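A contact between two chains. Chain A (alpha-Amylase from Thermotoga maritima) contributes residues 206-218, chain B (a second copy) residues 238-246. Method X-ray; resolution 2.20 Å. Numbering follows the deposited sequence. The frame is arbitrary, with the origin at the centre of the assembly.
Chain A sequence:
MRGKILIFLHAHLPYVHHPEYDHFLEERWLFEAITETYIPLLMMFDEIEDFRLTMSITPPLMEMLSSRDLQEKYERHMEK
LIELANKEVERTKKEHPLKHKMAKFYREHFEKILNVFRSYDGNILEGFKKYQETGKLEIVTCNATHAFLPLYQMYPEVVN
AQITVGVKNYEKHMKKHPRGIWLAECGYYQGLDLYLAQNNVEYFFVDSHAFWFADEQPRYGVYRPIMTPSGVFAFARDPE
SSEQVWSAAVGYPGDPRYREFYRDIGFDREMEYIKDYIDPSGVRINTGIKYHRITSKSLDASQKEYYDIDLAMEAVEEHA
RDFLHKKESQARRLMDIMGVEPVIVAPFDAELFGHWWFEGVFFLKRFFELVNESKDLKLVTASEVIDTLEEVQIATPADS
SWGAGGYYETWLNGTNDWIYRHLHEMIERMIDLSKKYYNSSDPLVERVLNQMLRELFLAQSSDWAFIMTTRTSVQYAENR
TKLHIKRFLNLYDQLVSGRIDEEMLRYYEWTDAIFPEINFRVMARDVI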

# COMPACT_ATOMS: atom_id res chain seq x y z
N VAL A 206 -4.63 -17.78 -35.54
CA VAL A 206 -4.73 -16.34 -35.43
C VAL A 206 -6.20 -15.97 -35.03
O VAL A 206 -7.12 -16.80 -35.10
N ASP A 207 -6.35 -14.73 -34.59
CA ASP A 207 -7.58 -14.03 -34.45
C ASP A 207 -8.20 -13.79 -35.84
O ASP A 207 -7.47 -13.65 -36.86
N SER A 208 -9.53 -13.67 -35.83
CA SER A 208 -10.37 -13.40 -36.97
C SER A 208 -9.94 -12.18 -37.72
O SER A 208 -10.04 -12.14 -38.94
N HIS A 209 -9.48 -11.17 -36.99
CA HIS A 209 -9.03 -9.93 -37.63
C HIS A 209 -7.79 -10.15 -38.60
O HIS A 209 -7.50 -9.32 -39.51
N ALA A 210 -7.05 -11.23 -38.36
CA ALA A 210 -5.92 -11.57 -39.21
C ALA A 210 -6.36 -11.88 -40.64
O ALA A 210 -5.59 -11.65 -41.59
N PHE A 211 -7.58 -12.41 -40.80
CA PHE A 211 -8.15 -12.67 -42.14
C PHE A 211 -8.95 -11.48 -42.62
O PHE A 211 -8.87 -11.12 -43.81
N TRP A 212 -9.72 -10.86 -41.72
CA TRP A 212 -10.62 -9.77 -42.13
C TRP A 212 -9.85 -8.60 -42.60
O TRP A 212 -10.32 -7.80 -43.42
N PHE A 213 -8.68 -8.42 -42.02
CA PHE A 213 -7.96 -7.21 -42.29
C PHE A 213 -6.74 -7.41 -43.23
O PHE A 213 -6.01 -6.46 -43.50
N ALA A 214 -6.57 -8.63 -43.74
CA ALA A 214 -5.64 -8.97 -44.81
C ALA A 214 -5.87 -8.12 -46.09
O ALA A 214 -6.97 -7.56 -46.30
N ASP A 215 -4.86 -7.99 -46.95
CA ASP A 215 -4.99 -7.08 -48.13
C ASP A 215 -6.12 -7.50 -49.05
O ASP A 215 -6.85 -6.66 -49.61
N GLU A 216 -6.24 -8.82 -49.21
CA GLU A 216 -7.46 -9.42 -49.77
C GLU A 216 -7.94 -10.48 -48.79
O GLU A 216 -7.16 -11.36 -48.38
N GLN A 217 -9.24 -10.41 -48.44
CA GLN A 217 -9.80 -11.32 -47.46
C GLN A 217 -9.81 -12.71 -48.06
O GLN A 217 -10.13 -12.88 -49.22
N PRO A 218 -9.39 -13.72 -47.28
CA PRO A 218 -9.62 -15.12 -47.67
C PRO A 218 -11.05 -15.43 -48.15
O PRO A 218 -12.03 -15.03 -47.51
N ASP B 238 -20.45 -4.43 -36.49
CA ASP B 238 -19.65 -5.15 -37.53
C ASP B 238 -18.32 -5.55 -36.92
O ASP B 238 -17.50 -4.69 -36.61
N PRO B 239 -18.11 -6.84 -36.72
CA PRO B 239 -16.90 -7.29 -36.04
C PRO B 239 -15.63 -7.14 -36.93
O PRO B 239 -14.51 -7.23 -36.42
N GLU B 240 -15.82 -6.95 -38.23
CA GLU B 240 -14.75 -6.61 -39.16
C GLU B 240 -14.32 -5.17 -38.98
O GLU B 240 -13.19 -4.83 -39.38
N SER B 241 -15.17 -4.33 -38.39
CA SER B 241 -14.74 -2.99 -38.03
C SER B 241 -14.42 -2.87 -36.51
O SER B 241 -14.68 -1.85 -35.90
N SER B 242 -13.86 -3.91 -35.90
CA SER B 242 -13.56 -3.93 -34.45
C SER B 242 -12.49 -2.95 -33.96
O SER B 242 -11.83 -2.27 -34.75
N GLU B 243 -12.34 -2.93 -32.63
CA GLU B 243 -11.25 -2.27 -31.85
C GLU B 243 -9.80 -2.38 -32.42
O GLU B 243 -9.03 -1.42 -32.34
N GLN B 244 -9.44 -3.55 -32.95
CA GLN B 244 -8.12 -3.77 -33.57
C GLN B 244 -7.72 -2.80 -34.68
O GLN B 244 -6.56 -2.38 -34.75
N VAL B 245 -8.66 -2.38 -35.52
CA VAL B 245 -8.28 -1.37 -36.52
C VAL B 245 -7.76 -0.05 -35.94
O VAL B 245 -7.01 0.67 -36.60
N TRP B 246 -8.07 0.22 -34.66
CA TRP B 246 -7.60 1.42 -33.95
C TRP B 246 -6.56 1.16 -32.89
O TRP B 246 -6.21 2.06 -32.13

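The contact between the two copies of the amylase joins a short helical turn and the loop after it in chain A to a loop and 3-10 segment in chain B, and buries 473 Å² in all. The backbones come nearest at Trp A212 and Glu B240, whose CA atoms lie 6.0 Å apart, and the side chains of both residues take part in the contact.

Asp B238 begins the chain B stretch without reaching chain A. Its side chain, in the t rotamer, instead organises the turn that follows: OD1 accepts from Glu B240 N at 2.9 Å, and OD2 accepts from Ser B241 OG at 2.7 Å. Together with the backbone bond from Ser B241 N to Asp B238 O (3.0 Å), these bonds close the turn that carries Pro B239 and Glu B240, the two residues that pack on the indole of Trp A212.

Pro B239 points sideways and meets the six-membered part of that indole. Its CB lies 3.8 Å from Trp A212 CZ3, an apolar contact, while its carbonyl O approaches the same CZ3 to 3.1 Å, obliquely to the ring. Glu B240 gives up more surface than any other residue of either stretch. Its CA-to-CB bond also runs sideways, and with chi1 m and chi2 t the aliphatic part of the chain is laid over the indole: CG sits 3.8 Å from the centroid of the five-membered ring of Trp A212, 18° off the normal, a CH-pi contact over the face. Trp A212 itself points toward chain B with chi1 m. Beyond the ring, the carboxylate reaches Gln A217, with Glu B240 OE2 2.9 Å from Gln A217 OE1; the amide of this m, t glutamine is probably turned over in the model, so whether the pair is a hydrogen bond remains open.

Ser B241 points away from chain A. Ser B242, chi1 p, points toward it but touches little, its OG lying 4.3 Å from His A209 CD2. That hydroxyl oxygen serves chain B instead, accepting from Gln B244 N at 3.2 Å where the 3-10 segment begins. Glu B243 again turns away.

Gln B244 points toward chain A in an m, t conformation and packs on His A209, which faces it with chi1 t. Gln B244 CB stands 3.6 Å from the centroid of the His A209 ring, only 3° off the normal, a CH-pi contact over the face. The far end of the side chain extends past His A209 CB to Asp A207, whose OD2 also accepts the capping bond from His A209 N at 3.1 Å. Imidazole ND1 is less well served: the contact buries it, and it has no partner in the model.

Val B245 completes the contact. Pointing sideways, with chi1 at 11°, it places CB 3.8 Å from Phe A213 CZ. The phenylalanine also leaves CA sideways, but its ring, set by an off-rotamer chi1 of -139°, comes nearer to chain B and makes this apolar contact. Trp B246 makes no contact with the chain A stretch.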

# COMPACT_ATOMS: atom_id res chain seq x y z
CB VAL A 206 -4.33 -15.64 -36.77
CG1 VAL A 206 -2.83 -15.96 -37.19
CG2 VAL A 206 -5.25 -16.06 -37.85
CB ASP A 207 -7.31 -12.64 -33.86
CG ASP A 207 -8.60 -11.89 -33.48
OD1 ASP A 207 -9.35 -12.43 -32.63
OD2 ASP A 207 -8.85 -10.76 -33.98
CB SER A 208 -11.83 -13.16 -36.46
OG SER A 208 -12.27 -14.36 -35.87
CB HIS A 209 -8.66 -8.96 -36.51
CG HIS A 209 -8.30 -7.61 -37.00
ND1 HIS A 209 -6.98 -7.18 -37.10
CD2 HIS A 209 -9.07 -6.56 -37.37
CE1 HIS A 209 -6.97 -5.93 -37.54
NE2 HIS A 209 -8.22 -5.53 -37.71
CB ALA A 210 -5.11 -12.78 -38.62
CB PHE A 211 -9.06 -13.88 -42.16
CG PHE A 211 -8.37 -15.24 -42.03
CD1 PHE A 211 -9.03 -16.40 -42.46
CD2 PHE A 211 -7.07 -15.37 -41.53
CE1 PHE A 211 -8.44 -17.67 -42.34
CE2 PHE A 211 -6.47 -16.61 -41.39
CZ PHE A 211 -7.15 -17.78 -41.80
CB TRP A 212 -11.56 -9.31 -40.99
CG TRP A 212 -12.53 -10.38 -40.57
CD1 TRP A 212 -13.02 -11.40 -41.34
CD2 TRP A 212 -13.17 -10.50 -39.29
NE1 TRP A 212 -13.88 -12.19 -40.60
CE2 TRP A 212 -14.00 -11.64 -39.35
CE3 TRP A 212 -13.12 -9.76 -38.11
CZ2 TRP A 212 -14.79 -12.05 -38.27
CZ3 TRP A 212 -13.92 -10.17 -37.02
CH2 TRP A 212 -14.72 -11.31 -37.11
CB PHE A 213 -7.60 -6.54 -40.97
CG PHE A 213 -7.77 -5.07 -41.01
CD1 PHE A 213 -9.04 -4.53 -41.07
CD2 PHE A 213 -6.66 -4.24 -41.06
CE1 PHE A 213 -9.21 -3.15 -41.18
CE2 PHE A 213 -6.81 -2.84 -41.12
CZ PHE A 213 -8.09 -2.29 -41.19
CB ALA A 214 -5.74 -10.45 -45.10
CB ASP A 215 -3.68 -6.92 -48.91
CG ASP A 215 -2.69 -6.03 -48.20
OD1 ASP A 215 -1.51 -6.08 -48.61
OD2 ASP A 215 -3.06 -5.27 -47.25
CB GLU A 216 -7.21 -10.05 -51.15
CG GLU A 216 -8.42 -10.03 -52.10
CD GLU A 216 -8.18 -10.81 -53.44
OE1 GLU A 216 -7.85 -10.14 -54.46
OE2 GLU A 216 -8.31 -12.07 -53.47
CB GLN A 217 -11.23 -10.92 -47.06
CG GLN A 217 -11.36 -9.62 -46.24
CD GLN A 217 -12.74 -9.50 -45.56
OE1 GLN A 217 -12.95 -8.70 -44.62
NE2 GLN A 217 -13.70 -10.29 -46.05
CB PRO A 218 -9.31 -15.87 -46.40
CG PRO A 218 -8.22 -15.02 -45.75
CD PRO A 218 -8.61 -13.59 -46.05
CB ASP B 238 -19.42 -4.26 -38.78
CG ASP B 238 -18.42 -4.87 -39.79
OD1 ASP B 238 -18.15 -6.11 -39.81
OD2 ASP B 238 -17.91 -4.08 -40.58
CB PRO B 239 -17.18 -8.78 -35.79
CG PRO B 239 -18.20 -9.17 -36.93
CD PRO B 239 -18.93 -7.95 -37.25
CB GLU B 240 -15.18 -6.82 -40.61
CG GLU B 240 -15.49 -8.23 -40.93
CD GLU B 240 -15.56 -8.48 -42.43
OE1 GLU B 240 -16.00 -9.58 -42.82
OE2 GLU B 240 -15.19 -7.59 -43.22
CB SER B 241 -15.74 -1.93 -38.49
OG SER B 241 -16.18 -2.08 -39.85
CB SER B 242 -13.10 -5.33 -34.02
OG SER B 242 -11.66 -5.46 -34.17
CB GLU B 243 -11.26 -2.87 -30.44
CG GLU B 243 -11.55 -4.41 -30.41
CD GLU B 243 -12.99 -4.76 -29.91
OE1 GLU B 243 -13.65 -5.65 -30.52
OE2 GLU B 243 -13.44 -4.16 -28.90
CB GLN B 244 -7.96 -5.21 -34.00
CG GLN B 244 -7.41 -6.02 -32.88
CD GLN B 244 -7.22 -7.48 -33.19
OE1 GLN B 244 -8.16 -8.26 -33.15
NE2 GLN B 244 -5.98 -7.87 -33.45
CB VAL B 245 -9.30 -1.24 -37.69
CG1 VAL B 245 -10.63 -1.99 -37.44
CG2 VAL B 245 -9.50 0.20 -38.13
CB TRP B 246 -8.77 2.13 -33.33
CG TRP B 246 -9.88 2.20 -34.27
CD1 TRP B 246 -11.11 1.67 -34.10
CD2 TRP B 246 -9.85 2.77 -35.59
NE1 TRP B 246 -11.88 1.89 -35.22
CE2 TRP B 246 -11.13 2.57 -36.14
CE3 TRP B 246 -8.87 3.42 -36.34
CZ2 TRP B 246 -11.46 3.02 -37.43
CZ3 TRP B 246 -9.21 3.87 -37.61
CH2 TRP B 246 -10.49 3.67 -38.14